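Local coordinates for protein peptidyl-prolyl cis-trans isomerase (Hirschia baltica, PDB 5EX2) that probably catalyses the cis-trans isomerisation of peptide bonds that precede proline, as a periplasmic folding helper of the cyclophilin family, at residues 148-158 with 181-191; 110-121 with 249-257. All coordinates share one frame; numbering follows the deposited sequence.

Interaction 1. Residues 148-158 with 181-191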
# COMPACT_ATOMS: atom_id res chain seq x y z
N TRP A 148 2.15 -11.09 -6.33
CA TRP A 148 2.31 -10.44 -5.04
C TRP A 148 2.54 -8.96 -5.23
O TRP A 148 2.84 -8.51 -6.34
CB TRP A 148 3.47 -11.09 -4.25
CG TRP A 148 4.79 -11.18 -4.98
CD1 TRP A 148 5.85 -10.33 -4.84
CD2 TRP A 148 5.19 -12.19 -5.93
NE1 TRP A 148 6.89 -10.75 -5.64
CE2 TRP A 148 6.50 -11.87 -6.33
CE3 TRP A 148 4.57 -13.31 -6.49
CZ2 TRP A 148 7.20 -12.63 -7.26
CZ3 TRP A 148 5.27 -14.07 -7.42
CH2 TRP A 148 6.57 -13.72 -7.79
N MET A 149 2.36 -8.17 -4.17
CA MET A 149 2.66 -6.77 -4.23
C MET A 149 4.04 -6.56 -3.63
O MET A 149 4.20 -6.66 -2.41
CB MET A 149 1.62 -5.95 -3.47
CG MET A 149 1.96 -4.48 -3.41
SD MET A 149 0.53 -3.43 -3.08
CE MET A 149 0.07 -3.93 -1.43
N PRO A 150 5.03 -6.29 -4.48
CA PRO A 150 6.39 -6.17 -3.96
C PRO A 150 6.57 -4.97 -3.07
O PRO A 150 5.81 -4.01 -3.17
CB PRO A 150 7.23 -6.04 -5.23
CG PRO A 150 6.31 -5.44 -6.22
CD PRO A 150 4.98 -6.08 -5.94
N HIS A 151 7.57 -5.03 -2.21
CA HIS A 151 7.77 -4.02 -1.20
C HIS A 151 8.55 -2.83 -1.77
O HIS A 151 9.68 -2.54 -1.36
CB HIS A 151 8.43 -4.66 0.01
CG HIS A 151 7.50 -5.56 0.77
ND1 HIS A 151 7.13 -6.81 0.33
CD2 HIS A 151 6.85 -5.37 1.94
CE1 HIS A 151 6.29 -7.35 1.20
NE2 HIS A 151 6.10 -6.49 2.19
N CYS A 152 7.94 -2.14 -2.72
CA CYS A 152 8.44 -0.87 -3.21
C CYS A 152 8.26 0.18 -2.13
O CYS A 152 7.42 0.02 -1.27
CB CYS A 152 7.67 -0.40 -4.47
SG CYS A 152 7.64 -1.49 -5.85
N ALA A 153 9.02 1.27 -2.21
CA ALA A 153 8.74 2.45 -1.40
C ALA A 153 7.29 2.81 -1.58
O ALA A 153 6.79 2.82 -2.71
CB ALA A 153 9.65 3.59 -1.78
N GLY A 154 6.60 3.10 -0.48
CA GLY A 154 5.20 3.43 -0.54
C GLY A 154 4.26 2.32 -0.12
O GLY A 154 3.15 2.57 0.32
N VAL A 155 4.69 1.08 -0.26
CA VAL A 155 3.88 -0.05 0.12
C VAL A 155 3.81 -0.11 1.63
O VAL A 155 4.70 0.35 2.33
CB VAL A 155 4.44 -1.35 -0.53
CG1 VAL A 155 3.84 -2.63 0.06
CG2 VAL A 155 4.18 -1.27 -2.03
N VAL A 156 2.71 -0.67 2.11
CA VAL A 156 2.48 -0.86 3.53
C VAL A 156 2.27 -2.35 3.77
O VAL A 156 1.56 -3.01 3.01
CB VAL A 156 1.25 -0.03 4.00
CG1 VAL A 156 1.01 -0.17 5.48
CG2 VAL A 156 1.46 1.44 3.65
N SER A 157 2.88 -2.89 4.82
CA SER A 157 2.92 -4.33 5.02
C SER A 157 2.80 -4.68 6.49
O SER A 157 2.73 -3.80 7.33
CB SER A 157 4.20 -4.87 4.41
OG SER A 157 4.21 -6.27 4.41
N MET A 158 2.70 -5.96 6.78
CA MET A 158 2.43 -6.42 8.13
C MET A 158 3.68 -6.99 8.79
O MET A 158 4.32 -7.86 8.24
CB MET A 158 1.34 -7.49 8.11
CG MET A 158 0.51 -7.49 9.35
SD MET A 158 -0.60 -6.08 9.37
CE MET A 158 -1.17 -6.13 11.06
N LEU A 181 11.86 -8.71 1.17
CA LEU A 181 10.63 -8.99 1.89
C LEU A 181 9.59 -9.70 1.06
O LEU A 181 8.63 -10.27 1.60
CB LEU A 181 10.00 -7.70 2.40
CG LEU A 181 10.84 -6.85 3.34
CD1 LEU A 181 10.03 -5.64 3.74
CD2 LEU A 181 11.29 -7.63 4.56
N ASP A 182 9.75 -9.65 -0.26
CA ASP A 182 8.71 -10.13 -1.16
C ASP A 182 8.46 -11.62 -0.97
O ASP A 182 9.39 -12.42 -0.81
CB ASP A 182 9.09 -9.85 -2.62
CG ASP A 182 9.19 -8.38 -2.95
OD1 ASP A 182 8.89 -7.53 -2.09
OD2 ASP A 182 9.54 -8.09 -4.12
N ARG A 183 7.17 -11.96 -0.97
CA ARG A 183 6.67 -13.32 -0.78
C ARG A 183 6.90 -13.84 0.63
O ARG A 183 6.61 -15.00 0.91
CB ARG A 183 7.28 -14.27 -1.81
CG ARG A 183 7.07 -13.82 -3.24
CD ARG A 183 7.62 -14.82 -4.26
NE ARG A 183 6.88 -16.07 -4.20
CZ ARG A 183 7.32 -17.20 -3.64
NH1 ARG A 183 8.53 -17.28 -3.08
NH2 ARG A 183 6.54 -18.27 -3.66
N LYS A 184 7.32 -12.95 1.54
CA LYS A 184 7.58 -13.33 2.92
C LYS A 184 6.81 -12.48 3.93
O LYS A 184 6.75 -12.84 5.09
CB LYS A 184 9.08 -13.22 3.22
CG LYS A 184 9.91 -14.20 2.41
CD LYS A 184 11.40 -13.94 2.56
CE LYS A 184 12.19 -15.02 1.83
NZ LYS A 184 13.66 -14.76 1.85
N TYR A 185 6.24 -11.37 3.49
CA TYR A 185 5.47 -10.49 4.38
C TYR A 185 4.19 -10.11 3.67
O TYR A 185 4.15 -10.03 2.44
CB TYR A 185 6.26 -9.23 4.76
CG TYR A 185 7.43 -9.55 5.63
CD1 TYR A 185 8.58 -10.09 5.09
CD2 TYR A 185 7.37 -9.38 7.01
CE1 TYR A 185 9.65 -10.43 5.89
CE2 TYR A 185 8.44 -9.72 7.83
CZ TYR A 185 9.58 -10.25 7.25
OH TYR A 185 10.65 -10.59 8.05
N SER A 186 3.14 -9.87 4.44
CA SER A 186 1.83 -9.59 3.89
C SER A 186 1.66 -8.11 3.58
O SER A 186 1.24 -7.34 4.43
CB SER A 186 0.74 -10.05 4.86
OG SER A 186 0.90 -11.40 5.23
N SER A 187 1.98 -7.71 2.37
CA SER A 187 1.70 -6.34 1.95
C SER A 187 0.21 -6.18 1.69
O SER A 187 -0.45 -7.08 1.17
CB SER A 187 2.52 -5.98 0.71
OG SER A 187 2.39 -6.99 -0.27
N TRP A 188 -0.34 -5.04 2.10
CA TRP A 188 -1.79 -4.88 2.11
C TRP A 188 -2.28 -3.50 1.73
O TRP A 188 -3.48 -3.31 1.60
CB TRP A 188 -2.36 -5.22 3.48
CG TRP A 188 -1.75 -4.51 4.68
CD1 TRP A 188 -0.82 -5.03 5.55
CD2 TRP A 188 -2.08 -3.21 5.19
NE1 TRP A 188 -0.53 -4.12 6.53
CE2 TRP A 188 -1.29 -2.99 6.34
CE3 TRP A 188 -2.94 -2.19 4.79
CZ2 TRP A 188 -1.36 -1.82 7.10
CZ3 TRP A 188 -2.99 -1.01 5.54
CH2 TRP A 188 -2.20 -0.85 6.67
N GLY A 189 -1.38 -2.56 1.53
CA GLY A 189 -1.79 -1.22 1.16
C GLY A 189 -0.66 -0.41 0.58
O GLY A 189 0.45 -0.90 0.42
N ARG A 190 -0.99 0.82 0.23
CA ARG A 190 -0.04 1.72 -0.38
C ARG A 190 -0.31 3.15 0.06
O ARG A 190 -1.45 3.55 0.13
CB ARG A 190 -0.15 1.60 -1.90
CG ARG A 190 0.86 2.40 -2.61
CD ARG A 190 0.73 2.20 -4.08
NE ARG A 190 -0.40 2.88 -4.69
CZ ARG A 190 -0.41 4.15 -5.05
NH1 ARG A 190 0.65 4.92 -4.78
NH2 ARG A 190 -1.46 4.66 -5.67
N MET A 191 0.76 3.91 0.32
CA MET A 191 0.65 5.32 0.71
C MET A 191 0.41 6.18 -0.51
O MET A 191 1.34 6.44 -1.28
CB MET A 191 1.91 5.77 1.45
CG MET A 191 2.15 5.00 2.74
SD MET A 191 3.60 5.52 3.65
CE MET A 191 4.84 4.42 3.00
O HOH W 1 5.76 -8.81 -1.69
O HOH W 2 1.79 -9.66 -1.84
O HOH W 3 3.66 -10.33 7.22
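V156 and G189 form a hydrogen-bonded pair between antiparallel strands 155-158 and 187-191, neighbours in the closed barrel of the cyclophilin fold. V156 N donates to G189 O at 2.8 Å, and W188 N to V156 O at 2.9 Å; G189 N adds a weak bond to the same oxygen. W188 and G189 both face V156, a classic beta bulge. G189 suits this place because a CB would crowd the W188 ring. V156 lays CG1 over one face of that ring, offset toward the rim and 3.3 Å from W188 CZ2; with CG1 anti to the backbone N (chi1 -178°), CG2 is left to meet M191 CG. Ahead of the strands, H151 grips D182 twice: H151 N reaches D182 OD1 on its syn side at 2.8 Å, and H151 ND1 the same oxygen on its anti side at 3.1 Å, both somewhat out of the carboxylate plane. This fixes the imidazole's rotation, with L181 CB over one face and NE2 hydrogen-bonded to S157 OG. R183 lies with CD over the W148 six-membered ring while its guanidinium pairs with E146. Strands 33-39 and 171-174 flank the pair, and H47 and I51 of helix 45-57 pack on W188.

Interaction 2. Residues 110-121 with 249-257. With MG (magnesium ion), chain C.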
# COMPACT_ATOMS: atom_id res chain seq x y z
N ILE A 110 5.32 -2.36 -18.01
CA ILE A 110 6.13 -1.16 -18.10
C ILE A 110 6.81 -1.09 -19.47
O ILE A 110 6.86 -0.04 -20.10
CB ILE A 110 7.17 -1.14 -16.98
CG1 ILE A 110 6.45 -1.04 -15.63
CG2 ILE A 110 8.12 0.02 -17.16
CD1 ILE A 110 7.28 -1.50 -14.46
N ASN A 111 7.34 -2.23 -19.91
CA ASN A 111 7.93 -2.32 -21.22
C ASN A 111 7.07 -3.24 -22.08
O ASN A 111 6.63 -4.29 -21.62
CB ASN A 111 9.37 -2.83 -21.13
CG ASN A 111 10.18 -2.47 -22.35
OD1 ASN A 111 9.93 -2.98 -23.44
ND2 ASN A 111 11.15 -1.59 -22.18
N GLU A 112 6.82 -2.82 -23.32
CA GLU A 112 5.97 -3.58 -24.24
C GLU A 112 6.74 -4.67 -24.98
O GLU A 112 6.14 -5.45 -25.71
CB GLU A 112 5.33 -2.63 -25.25
CG GLU A 112 4.47 -1.53 -24.65
CD GLU A 112 3.16 -2.04 -24.08
OE1 GLU A 112 2.82 -3.22 -24.33
OE2 GLU A 112 2.47 -1.26 -23.39
N GLU A 113 8.06 -4.72 -24.79
CA GLU A 113 8.88 -5.72 -25.48
C GLU A 113 8.51 -7.12 -25.02
O GLU A 113 8.00 -7.31 -23.91
CB GLU A 113 10.37 -5.46 -25.24
CG GLU A 113 10.86 -5.86 -23.87
CD GLU A 113 12.24 -5.30 -23.55
OE1 GLU A 113 12.66 -5.39 -22.38
OE2 GLU A 113 12.91 -4.80 -24.48
N ASP A 114 8.77 -8.10 -25.88
CA ASP A 114 8.49 -9.51 -25.56
C ASP A 114 9.16 -9.91 -24.26
O ASP A 114 10.36 -9.70 -24.08
CB ASP A 114 8.99 -10.44 -26.67
CG ASP A 114 8.32 -10.20 -28.01
OD1 ASP A 114 7.25 -9.56 -28.06
OD2 ASP A 114 8.89 -10.64 -29.04
N GLN A 115 8.38 -10.51 -23.37
CA GLN A 115 8.90 -10.99 -22.09
C GLN A 115 9.77 -12.23 -22.28
O GLN A 115 9.48 -13.05 -23.15
CB GLN A 115 7.74 -11.32 -21.16
CG GLN A 115 6.97 -10.09 -20.74
CD GLN A 115 5.64 -10.41 -20.10
OE1 GLN A 115 5.14 -11.54 -20.17
NE2 GLN A 115 5.05 -9.41 -19.45
N THR A 116 10.81 -12.35 -21.46
CA THR A 116 11.70 -13.52 -21.51
C THR A 116 12.08 -14.04 -20.12
O THR A 116 12.93 -14.91 -20.02
CB THR A 116 13.02 -13.23 -22.27
OG1 THR A 116 13.72 -12.16 -21.62
CG2 THR A 116 12.75 -12.87 -23.72
N LYS A 117 11.50 -13.51 -19.06
CA LYS A 117 11.88 -13.94 -17.70
C LYS A 117 10.79 -14.76 -17.03
O LYS A 117 9.66 -14.86 -17.53
CB LYS A 117 12.25 -12.73 -16.83
CG LYS A 117 13.54 -12.03 -17.27
CD LYS A 117 13.96 -10.94 -16.28
CE LYS A 117 15.17 -10.15 -16.76
NZ LYS A 117 16.42 -10.97 -16.77
N SER A 118 11.12 -15.36 -15.89
CA SER A 118 10.18 -16.19 -15.16
C SER A 118 9.14 -15.35 -14.47
O SER A 118 8.07 -15.83 -14.12
CB SER A 118 10.90 -17.06 -14.13
OG SER A 118 11.72 -18.01 -14.78
N GLN A 119 9.48 -14.09 -14.25
CA GLN A 119 8.58 -13.16 -13.58
C GLN A 119 8.62 -11.82 -14.28
O GLN A 119 9.55 -11.52 -15.00
CB GLN A 119 8.98 -13.00 -12.11
CG GLN A 119 8.75 -14.27 -11.31
CD GLN A 119 9.38 -14.30 -9.94
OE1 GLN A 119 9.39 -15.35 -9.31
NE2 GLN A 119 9.88 -13.16 -9.45
N TYR A 120 7.59 -11.01 -14.06
CA TYR A 120 7.64 -9.63 -14.51
C TYR A 120 6.85 -8.82 -13.51
O TYR A 120 6.14 -9.37 -12.68
CB TYR A 120 7.09 -9.47 -15.94
CG TYR A 120 5.61 -9.68 -16.08
CD1 TYR A 120 5.07 -10.94 -16.29
CD2 TYR A 120 4.74 -8.59 -16.05
CE1 TYR A 120 3.70 -11.11 -16.43
CE2 TYR A 120 3.38 -8.75 -16.18
CZ TYR A 120 2.85 -10.01 -16.36
OH TYR A 120 1.48 -10.16 -16.50
N THR A 121 7.00 -7.50 -13.63
CA THR A 121 6.28 -6.58 -12.79
C THR A 121 5.43 -5.65 -13.63
O THR A 121 5.66 -5.43 -14.83
CB THR A 121 7.22 -5.72 -11.94
OG1 THR A 121 7.97 -4.84 -12.78
CG2 THR A 121 8.17 -6.57 -11.08
N ARG A 249 10.91 3.46 -19.47
CA ARG A 249 10.28 2.14 -19.53
C ARG A 249 11.27 0.98 -19.40
O ARG A 249 10.88 -0.18 -19.53
CB ARG A 249 9.50 2.03 -20.83
CG ARG A 249 8.24 2.85 -20.79
CD ARG A 249 7.57 2.73 -22.08
NE ARG A 249 6.30 3.44 -22.11
CZ ARG A 249 5.13 2.89 -21.82
NH1 ARG A 249 5.05 1.61 -21.45
NH2 ARG A 249 4.03 3.61 -21.92
N ASP A 250 12.53 1.31 -19.14
CA ASP A 250 13.52 0.31 -18.81
C ASP A 250 13.54 0.02 -17.31
O ASP A 250 14.19 -0.92 -16.85
CB ASP A 250 14.91 0.78 -19.27
CG ASP A 250 15.32 2.12 -18.66
OD1 ASP A 250 14.46 3.02 -18.51
OD2 ASP A 250 16.51 2.27 -18.31
N LYS A 251 12.79 0.82 -16.56
CA LYS A 251 12.78 0.72 -15.11
C LYS A 251 11.84 -0.37 -14.61
O LYS A 251 10.78 -0.59 -15.16
CB LYS A 251 12.38 2.06 -14.50
CG LYS A 251 13.44 3.12 -14.67
CD LYS A 251 12.95 4.46 -14.18
CE LYS A 251 14.01 5.53 -14.32
NZ LYS A 251 13.48 6.87 -13.97
N ASP A 252 12.25 -1.03 -13.54
CA ASP A 252 11.39 -1.97 -12.85
C ASP A 252 10.37 -1.17 -12.04
O ASP A 252 10.57 0.02 -11.79
CB ASP A 252 12.21 -2.90 -11.96
CG ASP A 252 11.41 -4.07 -11.44
OD1 ASP A 252 10.48 -4.50 -12.15
OD2 ASP A 252 11.72 -4.56 -10.34
N VAL A 253 9.30 -1.82 -11.62
CA VAL A 253 8.19 -1.16 -10.95
C VAL A 253 8.67 -0.36 -9.73
O VAL A 253 8.18 0.72 -9.46
CB VAL A 253 7.12 -2.21 -10.54
CG1 VAL A 253 7.60 -3.13 -9.42
CG2 VAL A 253 5.84 -1.54 -10.17
N CYS A 254 9.66 -0.86 -9.00
CA CYS A 254 10.10 -0.17 -7.80
C CYS A 254 11.09 0.96 -8.07
O CYS A 254 11.40 1.72 -7.17
CB CYS A 254 10.70 -1.16 -6.81
SG CYS A 254 9.48 -2.31 -6.11
N SER A 255 11.58 1.08 -9.30
CA SER A 255 12.48 2.19 -9.65
C SER A 255 11.72 3.37 -10.26
O SER A 255 12.27 4.46 -10.41
CB SER A 255 13.57 1.70 -10.60
OG SER A 255 14.50 0.90 -9.90
N LEU A 256 10.46 3.16 -10.58
CA LEU A 256 9.58 4.24 -11.00
C LEU A 256 9.02 4.95 -9.77
O LEU A 256 8.99 4.39 -8.68
CB LEU A 256 8.42 3.68 -11.82
CG LEU A 256 8.78 3.18 -13.21
CD1 LEU A 256 7.68 2.26 -13.73
CD2 LEU A 256 8.97 4.35 -14.16
N PRO A 257 8.55 6.19 -9.94
CA PRO A 257 7.76 6.77 -8.87
C PRO A 257 6.50 5.94 -8.67
O PRO A 257 6.16 5.11 -9.51
CB PRO A 257 7.42 8.17 -9.38
CG PRO A 257 8.24 8.39 -10.61
CD PRO A 257 8.57 7.03 -11.14
MG MG C . 4.10 -13.65 -20.61
O HOH W 4 2.61 -0.02 -20.91
O HOH W 5 9.38 -6.11 -14.98
O HOH W 6 6.07 -14.66 -21.32
O HOH W 7 3.96 -12.70 -22.70
O HOH W 8 2.08 -12.53 -19.76
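R249 runs extended past the I110 carbonyl in a contact between the loop after helix 238-247 and the loop and strand start of 110-121. Its CB, CG and CD lie within 3.5 Å of I110 O, and NH1 donates to that oxygen at 2.8 Å from above the carbonyl plane; NE turns to D245, NH2 makes a weak bond to S241 O, and water 4 links NH1 to E112 OE2. N111 returns a bond from ND2 to R249 O at 3.0 Å, and its OD1 takes the E113 amide on a lone pair, closing an Asx turn. With an alanine here, R249 O is likely to lose this donor and the turn its acceptor. I110, branched and apolar, packs against 251-256: CG2 lies 3.4 Å from K251 O, and CD1 sits 3.5 Å from V253 N and meets L256 CD1 tip to tip at 3.9 Å. The T121 hydroxyl, between backbone N and carbonyl carbon (chi1 67°), donates to D252 OD1 at 2.6 Å; D252 OD2 pairs with R179. Elsewhere, Q115 OE1 binds magnesium with Q133 and E135. L244 and M247 of helix 238-247 cover L256, while F123 of strand 119-124 touches I110, V253 and L256.

In the fold
Interaction 1 is a core contact near the centre of the chain, whereas interaction 2, about 18 Å away between centres, is only partly buried. The first joins two barrel strands through an antiparallel backbone ladder interrupted by a bulge, with apolar and aromatic packing and the H151-D182 pair beside it; the second combines apolar packing of I110 with side-chain bonds to carbonyls, a hydroxyl-carboxylate bond and a bridging water, with no backbone ladder across it. They share no strand, though W148 and T121 belong to one five-stranded sheet. The C152-C254 disulfide joins 148-158 to 249-257, and V253 packs on P150. R179 pairs with both D182 and D252. Along the sequence, interaction 1 is nested within interaction 2.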